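Local coordinates for protein putative peptidyl-arginine deiminase (Chlorobium tepidum, PDB 1XKN) that probably acts as a deiminase that hydrolyses the guanidinium group of agmatine or of arginine in proteins, at residues T300-R305 with C327-W332; P270-V275 with L282-A287; T294-P299 with R320-I325. All blocks are in the same frame, centred on the assembly; numbering follows the deposited sequence.

Interaction 1 (T300-R305 with C327-W332); sequences TYRCPR and CSDLIW
Thr300 O accepts from Cys327 N at 2.9 Å, with 169° at the hydrogen and the donor in the carbonyl plane. This nearly straight backbone bond continues the strand pairing just past the end of strand 321-326, following on from the bond between Thr300 N and Ile325 O, one step before it.

The apolar part of the contact is built round the Tyr301 ring. Its chi1 of -63° sets CG beside the backbone N, anti to the carbonyl carbon. Further out, CE1 lies 3.3 Å from Cys327 O, which approaches obliquely. The same oxygen accepts from Ile331 N, so the turn keeps it in place. Ile331 crosses the tyrosine at about a right angle: its CB sits at the ring edge, 3.6 Å from CE1, while CD1 touches the phenolic OH. Cys327, with its small unbranched side chain, lays CB against that OH, and a branched isoleucine fills the flank of a buried aromatic.

Both segments leave the C-terminal ends of neighbouring parallel strands in a beta-alpha-beta unit; 300-305 leads into helix 305-316. Asp306 at its start bonds to Tyr301 N and Cys303 N, and Arg305 N gives Cys303 SG a weak capping bond.

The polar part lies toward the surface, where Arg302 is exposed. Its guanidinium spreads one face over Ser328 CB. Ser328 OG is 3.2 Å from Arg302 NE, but over the face and at a poor angle for a bond; it bonds instead to Asp326, which also forms a salt bridge with Arg302 NH2. Asp329 OD2 is 4.1 Å from Arg302 NH2, beyond a salt bridge, with carboxylate and guanidinium planes 87° apart. Water 1, at the guanidinium edge and in its plane, spans the gap, accepting from Arg302 NH2 at 2.8 Å and donating to Asp329 OD2 at 2.6 Å.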
loop_
_atom_site.group_PDB
_atom_site.type_symbol
_atom_site.label_atom_id
_atom_site.label_comp_id
_atom_site.label_asym_id
_atom_site.label_seq_id
_atom_site.Cartn_x
_atom_site.Cartn_y
_atom_site.Cartn_z
ATOM N N THR A 300 -12.568 7.884 -1.470
ATOM C CA THR A 300 -13.999 7.969 -1.736
ATOM C C THR A 300 -14.235 8.381 -3.181
ATOM O O THR A 300 -13.387 9.034 -3.801
ATOM C CB THR A 300 -14.727 8.938 -0.776
ATOM O OG1 THR A 300 -14.133 10.238 -0.843
ATOM C CG2 THR A 300 -14.658 8.410 0.654
ATOM N N TYR A 301 -15.389 7.992 -3.715
ATOM C CA TYR A 301 -15.706 8.260 -5.110
ATOM C C TYR A 301 -17.060 8.893 -5.391
ATOM O O TYR A 301 -17.781 8.468 -6.295
ATOM C CB TYR A 301 -15.550 6.957 -5.889
ATOM C CG TYR A 301 -14.123 6.472 -5.847
ATOM C CD1 TYR A 301 -13.160 7.052 -6.664
ATOM C CD2 TYR A 301 -13.714 5.507 -4.927
ATOM C CE1 TYR A 301 -11.828 6.698 -6.571
ATOM C CE2 TYR A 301 -12.371 5.138 -4.820
ATOM C CZ TYR A 301 -11.435 5.745 -5.649
ATOM O OH TYR A 301 -10.105 5.427 -5.554
ATOM N N ARG A 302 -17.388 9.916 -4.611
ATOM C CA ARG A 302 -18.629 10.662 -4.769
ATOM C C ARG A 302 -19.878 9.817 -5.011
ATOM O O ARG A 302 -20.577 9.999 -6.009
ATOM C CB ARG A 302 -18.468 11.678 -5.909
ATOM C CG ARG A 302 -17.285 12.614 -5.711
ATOM C CD ARG A 302 -17.041 13.527 -6.906
ATOM N NE ARG A 302 -15.787 14.260 -6.745
ATOM C CZ ARG A 302 -15.225 15.018 -7.681
ATOM N NH1 ARG A 302 -15.805 15.159 -8.868
ATOM N NH2 ARG A 302 -14.074 15.629 -7.434
ATOM N N CYS A 303 -20.166 8.896 -4.101
ATOM C CA CYS A 303 -21.358 8.067 -4.234
ATOM C C CYS A 303 -21.838 7.659 -2.846
ATOM O O CYS A 303 -21.102 7.776 -1.868
ATOM C CB CYS A 303 -21.074 6.833 -5.095
ATOM S SG CYS A 303 -20.053 5.566 -4.310
ATOM N N PRO A 304 -23.084 7.175 -2.738
ATOM C CA PRO A 304 -23.630 6.768 -1.441
ATOM C C PRO A 304 -22.932 5.603 -0.753
ATOM O O PRO A 304 -23.162 5.350 0.430
ATOM C CB PRO A 304 -25.096 6.475 -1.760
ATOM C CG PRO A 304 -25.051 6.030 -3.183
ATOM C CD PRO A 304 -24.084 7.004 -3.806
ATOM N N ARG A 305 -22.080 4.890 -1.478
ATOM C CA ARG A 305 -21.376 3.775 -0.864
ATOM C C ARG A 305 -20.159 4.242 -0.069
ATOM O O ARG A 305 -19.602 3.470 0.713
ATOM C CB ARG A 305 -20.955 2.759 -1.927
ATOM C CG ARG A 305 -22.131 2.164 -2.683
ATOM C CD ARG A 305 -21.687 1.067 -3.621
ATOM N NE ARG A 305 -22.807 0.528 -4.386
ATOM C CZ ARG A 305 -22.694 -0.458 -5.268
ATOM N NH1 ARG A 305 -21.510 -1.012 -5.494
ATOM N NH2 ARG A 305 -23.762 -0.888 -5.925
ATOM N N CYS A 327 -10.953 10.614 -4.100
ATOM C CA CYS A 327 -9.952 10.156 -5.051
ATOM C C CYS A 327 -10.496 10.058 -6.470
ATOM O O CYS A 327 -9.956 9.329 -7.304
ATOM C CB CYS A 327 -9.396 8.806 -4.598
ATOM S SG CYS A 327 -8.346 8.916 -3.121
ATOM N N SER A 328 -11.560 10.807 -6.739
ATOM C CA SER A 328 -12.178 10.814 -8.059
ATOM C C SER A 328 -11.168 11.149 -9.152
ATOM O O SER A 328 -11.240 10.614 -10.257
ATOM C CB SER A 328 -13.331 11.820 -8.093
ATOM O OG SER A 328 -14.364 11.437 -7.201
ATOM N N ASP A 329 -10.231 12.041 -8.847
ATOM C CA ASP A 329 -9.215 12.409 -9.821
ATOM C C ASP A 329 -7.947 11.587 -9.648
ATOM O O ASP A 329 -7.288 11.241 -10.628
ATOM C CB ASP A 329 -8.878 13.896 -9.725
ATOM C CG ASP A 329 -10.034 14.782 -10.140
ATOM O OD1 ASP A 329 -10.547 14.605 -11.265
ATOM O OD2 ASP A 329 -10.420 15.657 -9.341
ATOM N N LEU A 330 -7.597 11.274 -8.407
ATOM C CA LEU A 330 -6.393 10.492 -8.168
ATOM C C LEU A 330 -6.458 9.141 -8.873
ATOM O O LEU A 330 -5.476 8.700 -9.472
ATOM C CB LEU A 330 -6.182 10.274 -6.668
ATOM C CG LEU A 330 -4.933 9.470 -6.291
ATOM C CD1 LEU A 330 -3.686 10.207 -6.762
ATOM C CD2 LEU A 330 -4.890 9.262 -4.778
ATOM N N ILE A 331 -7.622 8.500 -8.815
ATOM C CA ILE A 331 -7.818 7.179 -9.409
ATOM C C ILE A 331 -7.551 7.082 -10.917
ATOM O O ILE A 331 -7.414 5.984 -11.458
ATOM C CB ILE A 331 -9.241 6.637 -9.075
ATOM C CG1 ILE A 331 -9.291 5.123 -9.294
ATOM C CG2 ILE A 331 -10.288 7.326 -9.926
ATOM C CD1 ILE A 331 -8.284 4.347 -8.456
ATOM N N TRP A 332 -7.476 8.226 -11.592
ATOM C CA TRP A 332 -7.187 8.241 -13.025
ATOM C C TRP A 332 -5.749 7.743 -13.193
ATOM O O TRP A 332 -5.344 7.326 -14.278
ATOM C CB TRP A 332 -7.342 9.665 -13.579
ATOM C CG TRP A 332 -7.010 9.845 -15.046
ATOM C CD1 TRP A 332 -6.304 10.877 -15.597
ATOM C CD2 TRP A 332 -7.389 8.991 -16.140
ATOM N NE1 TRP A 332 -6.217 10.722 -16.963
ATOM C CE2 TRP A 332 -6.872 9.574 -17.322
ATOM C CE3 TRP A 332 -8.112 7.797 -16.236
ATOM C CZ2 TRP A 332 -7.056 9.001 -18.584
ATOM C CZ3 TRP A 332 -8.296 7.224 -17.495
ATOM C CH2 TRP A 332 -7.768 7.829 -18.653
HETATM O O HOH W 1 -12.559 17.163 -9.267
#

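Interaction 2 (P270-V275 with L282-A287); sequences PMPEPV and LPASYA
Pro272 and Tyr286 lead a buried, largely apolar contact between two irregular, roughly antiparallel segments that flank the short strands 276-277 and 280-281. Pro272 CG stands over the centre of the tyrosine ring, 3.5 Å from its centroid and 14° off the normal, a CH-pi contact that suits proline, whose ring is rigid and whose CG hydrogens can face the aromatic system. The ring edge meets the backbone instead: Pro270 O lies near its plane, 3.3 Å from Tyr286 CD2. Tyr286 OH is bonded to Asp306, which fixes the far end of the ring by helix 305-316. Ser285 OG accepts from Ala287 N in an ST turn and also bonds to Asp220 O.

At the other end, Ala284 offers a small apolar surface, its CB 3.7 Å from Val275 CG2. Val275 CG1 faces Leu282 CD1, and Leu282 N donates to Val275 O at 2.9 Å. The selenomethionine Met271, bent at both chi2 and chi3, brings CE against Ala284 O.

Two waters bridge further backbone groups. Water 2 donates to Pro270 O and accepts from Tyr286 N; water 3 accepts from Val275 N and donates to Leu282 O. Side chains thus supply the apolar packing, while backbone groups and water make the polar links across it.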
loop_
_atom_site.group_PDB
_atom_site.type_symbol
_atom_site.label_atom_id
_atom_site.label_comp_id
_atom_site.label_asym_id
_atom_site.label_seq_id
_atom_site.Cartn_x
_atom_site.Cartn_y
_atom_site.Cartn_z
ATOM N N PRO A 270 -18.179 -2.750 0.646
ATOM C CA PRO A 270 -18.836 -2.507 -0.635
ATOM C C PRO A 270 -17.787 -2.110 -1.666
ATOM O O PRO A 270 -16.624 -1.888 -1.321
ATOM C CB PRO A 270 -19.796 -1.360 -0.315
ATOM C CG PRO A 270 -19.057 -0.600 0.743
ATOM C CD PRO A 270 -18.489 -1.690 1.619
HETATM N N MSE A 271 -18.193 -2.065 -2.929
HETATM C CA MSE A 271 -17.312 -1.626 -4.001
HETATM C C MSE A 271 -17.884 -0.271 -4.372
HETATM O O MSE A 271 -19.083 -0.043 -4.234
HETATM C CB MSE A 271 -17.404 -2.546 -5.221
HETATM C CG MSE A 271 -16.484 -3.755 -5.193
HETATM SE SE MSE A 271 -14.607 -3.307 -5.294
HETATM C CE MSE A 271 -14.581 -2.791 -7.171
ATOM N N PRO A 272 -17.037 0.661 -4.817
ATOM C CA PRO A 272 -17.555 1.979 -5.194
ATOM C C PRO A 272 -18.457 1.817 -6.412
ATOM O O PRO A 272 -18.328 0.836 -7.147
ATOM C CB PRO A 272 -16.291 2.757 -5.545
ATOM C CG PRO A 272 -15.246 2.125 -4.684
ATOM C CD PRO A 272 -15.566 0.653 -4.796
ATOM N N GLU A 273 -19.377 2.751 -6.625
ATOM C CA GLU A 273 -20.211 2.667 -7.816
ATOM C C GLU A 273 -19.211 2.863 -8.946
ATOM O O GLU A 273 -18.209 3.548 -8.770
ATOM C CB GLU A 273 -21.260 3.777 -7.833
ATOM C CG GLU A 273 -22.466 3.466 -6.970
ATOM C CD GLU A 273 -23.439 4.626 -6.877
ATOM O OE1 GLU A 273 -23.293 5.602 -7.644
ATOM O OE2 GLU A 273 -24.361 4.544 -6.043
ATOM N N PRO A 274 -19.461 2.259 -10.113
ATOM C CA PRO A 274 -18.564 2.369 -11.268
ATOM C C PRO A 274 -18.002 3.767 -11.533
ATOM O O PRO A 274 -18.742 4.751 -11.565
ATOM C CB PRO A 274 -19.430 1.863 -12.416
ATOM C CG PRO A 274 -20.253 0.798 -11.746
ATOM C CD PRO A 274 -20.663 1.477 -10.456
ATOM N N VAL A 275 -16.685 3.835 -11.717
ATOM C CA VAL A 275 -15.990 5.088 -11.997
ATOM C C VAL A 275 -15.322 4.988 -13.367
ATOM O O VAL A 275 -14.568 4.050 -13.640
ATOM C CB VAL A 275 -14.911 5.391 -10.927
ATOM C CG1 VAL A 275 -14.200 6.699 -11.254
ATOM C CG2 VAL A 275 -15.557 5.480 -9.555
ATOM N N LEU A 282 -12.183 2.621 -14.324
ATOM C CA LEU A 282 -11.065 2.865 -13.421
ATOM C C LEU A 282 -11.169 1.906 -12.231
ATOM O O LEU A 282 -12.267 1.558 -11.802
ATOM C CB LEU A 282 -11.079 4.320 -12.942
ATOM C CG LEU A 282 -11.152 5.365 -14.066
ATOM C CD1 LEU A 282 -10.991 6.767 -13.478
ATOM C CD2 LEU A 282 -10.067 5.097 -15.099
ATOM N N PRO A 283 -10.024 1.472 -11.683
ATOM C CA PRO A 283 -9.972 0.541 -10.548
ATOM C C PRO A 283 -10.271 1.128 -9.170
ATOM O O PRO A 283 -9.505 0.944 -8.225
ATOM C CB PRO A 283 -8.561 -0.025 -10.645
ATOM C CG PRO A 283 -7.774 1.166 -11.094
ATOM C CD PRO A 283 -8.665 1.809 -12.148
ATOM N N ALA A 284 -11.397 1.824 -9.057
ATOM C CA ALA A 284 -11.802 2.429 -7.793
ATOM C C ALA A 284 -12.162 1.347 -6.778
ATOM O O ALA A 284 -12.952 0.448 -7.072
ATOM C CB ALA A 284 -12.998 3.347 -8.020
ATOM N N SER A 285 -11.592 1.438 -5.581
ATOM C CA SER A 285 -11.875 0.457 -4.543
ATOM C C SER A 285 -11.601 0.973 -3.137
ATOM O O SER A 285 -10.561 1.575 -2.877
ATOM C CB SER A 285 -11.051 -0.808 -4.770
ATOM O OG SER A 285 -11.260 -1.725 -3.710
ATOM N N TYR A 286 -12.544 0.732 -2.235
ATOM C CA TYR A 286 -12.389 1.164 -0.854
ATOM C C TYR A 286 -11.341 0.336 -0.125
ATOM O O TYR A 286 -10.889 0.719 0.950
ATOM C CB TYR A 286 -13.719 1.067 -0.106
ATOM C CG TYR A 286 -14.820 1.909 -0.706
ATOM C CD1 TYR A 286 -14.676 3.290 -0.838
ATOM C CD2 TYR A 286 -16.004 1.325 -1.145
ATOM C CE1 TYR A 286 -15.688 4.072 -1.397
ATOM C CE2 TYR A 286 -17.023 2.092 -1.703
ATOM C CZ TYR A 286 -16.860 3.461 -1.827
ATOM O OH TYR A 286 -17.866 4.212 -2.384
ATOM N N ALA A 287 -10.957 -0.802 -0.696
ATOM C CA ALA A 287 -9.950 -1.643 -0.059
ATOM C C ALA A 287 -8.580 -0.978 -0.132
ATOM O O ALA A 287 -7.653 -1.374 0.576
ATOM C CB ALA A 287 -9.895 -3.012 -0.729
HETATM O O HOH W 2 -14.072 -1.582 -2.290
HETATM O O HOH W 3 -14.973 1.639 -11.225
#

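Interaction 3 (T294-P299 with R320-I325); sequences TVVLVP and REVVGI
Val322 holds CG1 anti to its backbone N (chi1 180°) and Val298 holds CG2 anti to its carbonyl carbon, which brings these two methyls to 3.7 Å diagonally across neighbouring strands. Strands 295-299 and 321-325 run parallel, as the two strands of a beta-alpha-beta unit whose helix 305-316 covers the face bearing Val298 and Val322. Branched valines favour extended backbone and pack against that helix, Val298 on Leu313 and Val322 on Ile310.

Leu297 and Ile325 pack on helix 36-50 from the other face, where Leu297 CD2 also lies beside Val323 CB. Five backbone hydrogen bonds join the strands. Val323 N reaches Val296 O at 2.8 Å, almost in line with the carbonyl, whereas Val296 N stands 43° out of the carbonyl plane of Glu321 O at 3.0 Å.

Near the start of the strands the aliphatic part of Arg320 is used: its CD touches Val296 CG2 at 3.6 Å, while NE bonds to Ala292 O. Exposed Glu321 suits the sheet margin and forms a salt bridge with Arg49. Pro299 has no N-H to give, and the strand's N-H bonds to 320-325 come from Val296 and Val298; Pro299 contributes instead a CA-H...O contact, its CA 3.4 Å from Ile325 O.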
loop_
_atom_site.group_PDB
_atom_site.type_symbol
_atom_site.label_atom_id
_atom_site.label_comp_id
_atom_site.label_asym_id
_atom_site.label_seq_id
_atom_site.Cartn_x
_atom_site.Cartn_y
_atom_site.Cartn_z
ATOM N N THR A 294 -3.213 7.251 14.044
ATOM C CA THR A 294 -4.454 7.741 14.643
ATOM C C THR A 294 -5.641 7.816 13.694
ATOM O O THR A 294 -6.757 8.129 14.115
ATOM C CB THR A 294 -4.264 9.145 15.232
ATOM O OG1 THR A 294 -4.047 10.079 14.169
ATOM C CG2 THR A 294 -3.075 9.168 16.164
ATOM N N VAL A 295 -5.405 7.539 12.419
ATOM C CA VAL A 295 -6.478 7.616 11.443
ATOM C C VAL A 295 -6.350 6.565 10.360
ATOM O O VAL A 295 -5.282 5.998 10.140
ATOM C CB VAL A 295 -6.504 9.003 10.745
ATOM C CG1 VAL A 295 -6.771 10.102 11.762
ATOM C CG2 VAL A 295 -5.176 9.257 10.035
ATOM N N VAL A 296 -7.470 6.296 9.701
ATOM C CA VAL A 296 -7.502 5.369 8.587
ATOM C C VAL A 296 -8.031 6.239 7.460
ATOM O O VAL A 296 -9.089 6.857 7.590
ATOM C CB VAL A 296 -8.450 4.183 8.844
ATOM C CG1 VAL A 296 -8.469 3.260 7.625
ATOM C CG2 VAL A 296 -7.980 3.409 10.073
ATOM N N LEU A 297 -7.275 6.309 6.373
ATOM C CA LEU A 297 -7.650 7.135 5.236
ATOM C C LEU A 297 -8.236 6.266 4.138
ATOM O O LEU A 297 -7.568 5.390 3.597
ATOM C CB LEU A 297 -6.424 7.902 4.736
ATOM C CG LEU A 297 -5.718 8.709 5.839
ATOM C CD1 LEU A 297 -4.478 9.379 5.272
ATOM C CD2 LEU A 297 -6.670 9.742 6.419
ATOM N N VAL A 298 -9.497 6.524 3.816
ATOM C CA VAL A 298 -10.209 5.747 2.815
ATOM C C VAL A 298 -10.514 6.550 1.560
ATOM O O VAL A 298 -11.002 7.679 1.635
ATOM C CB VAL A 298 -11.540 5.235 3.394
ATOM C CG1 VAL A 298 -12.227 4.316 2.403
ATOM C CG2 VAL A 298 -11.280 4.528 4.709
ATOM N N PRO A 299 -10.218 5.983 0.382
ATOM C CA PRO A 299 -10.509 6.728 -0.843
ATOM C C PRO A 299 -12.020 6.737 -1.077
ATOM O O PRO A 299 -12.685 5.721 -0.875
ATOM C CB PRO A 299 -9.758 5.935 -1.912
ATOM C CG PRO A 299 -9.831 4.527 -1.400
ATOM C CD PRO A 299 -9.567 4.693 0.084
ATOM N N ARG A 320 -9.318 4.384 16.027
ATOM C CA ARG A 320 -8.816 5.380 15.085
ATOM C C ARG A 320 -9.951 6.191 14.465
ATOM O O ARG A 320 -11.119 5.820 14.571
ATOM C CB ARG A 320 -8.040 4.689 13.959
ATOM C CG ARG A 320 -6.762 3.973 14.380
ATOM C CD ARG A 320 -6.166 3.264 13.173
ATOM N NE ARG A 320 -4.772 2.859 13.338
ATOM C CZ ARG A 320 -4.372 1.731 13.916
ATOM N NH1 ARG A 320 -3.080 1.461 14.003
ATOM N NH2 ARG A 320 -5.260 0.874 14.407
ATOM N N GLU A 321 -9.613 7.309 13.830
ATOM C CA GLU A 321 -10.635 8.110 13.165
ATOM C C GLU A 321 -10.586 7.787 11.676
ATOM O O GLU A 321 -9.572 8.031 11.020
ATOM C CB GLU A 321 -10.394 9.609 13.355
ATOM C CG GLU A 321 -11.526 10.450 12.767
ATOM C CD GLU A 321 -11.166 11.909 12.588
ATOM O OE1 GLU A 321 -12.045 12.680 12.144
ATOM O OE2 GLU A 321 -10.011 12.286 12.881
ATOM N N VAL A 322 -11.672 7.239 11.143
ATOM C CA VAL A 322 -11.721 6.897 9.723
ATOM C C VAL A 322 -12.140 8.121 8.916
ATOM O O VAL A 322 -13.255 8.623 9.062
ATOM C CB VAL A 322 -12.700 5.731 9.456
ATOM C CG1 VAL A 322 -12.730 5.408 7.965
ATOM C CG2 VAL A 322 -12.269 4.505 10.249
ATOM N N VAL A 323 -11.233 8.594 8.065
ATOM C CA VAL A 323 -11.465 9.784 7.248
ATOM C C VAL A 323 -11.421 9.502 5.753
ATOM O O VAL A 323 -10.521 8.818 5.268
ATOM C CB VAL A 323 -10.403 10.865 7.559
ATOM C CG1 VAL A 323 -10.598 12.076 6.663
ATOM C CG2 VAL A 323 -10.485 11.262 9.018
ATOM N N GLY A 324 -12.390 10.045 5.026
ATOM C CA GLY A 324 -12.422 9.851 3.593
ATOM C C GLY A 324 -11.664 10.941 2.859
ATOM O O GLY A 324 -11.580 12.080 3.322
ATOM N N ILE A 325 -11.085 10.580 1.722
ATOM C CA ILE A 325 -10.359 11.524 0.880
ATOM C C ILE A 325 -10.856 11.255 -0.534
ATOM O O ILE A 325 -10.738 10.138 -1.034
ATOM C CB ILE A 325 -8.828 11.302 0.954
ATOM C CG1 ILE A 325 -8.326 11.655 2.360
ATOM C CG2 ILE A 325 -8.120 12.157 -0.100
ATOM C CD1 ILE A 325 -6.825 11.484 2.559
#

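Overall arrangement
Interactions 1 and 3 hold successive parts of the same beta-alpha-beta unit: the strands pair in interaction 3, and the loops beyond them meet in interaction 1. Both are partly buried, and their chemistry shifts along the way, from regular backbone bonding, with helices covering both faces, to a buried tyrosine and then a water-bridged polar fringe near the surface. Interaction 2 is the most buried of the three; it relies on proline, aromatic and alanine packing, with one direct backbone bond and water-bridged backbone groups in place of regular strand pairing. It lies against both others: Tyr286 touches Pro299 O and Cys303 SG, and Arg305 NH1 probably bonds to Met271 O. Asp306 serves interactions 1 and 2 together.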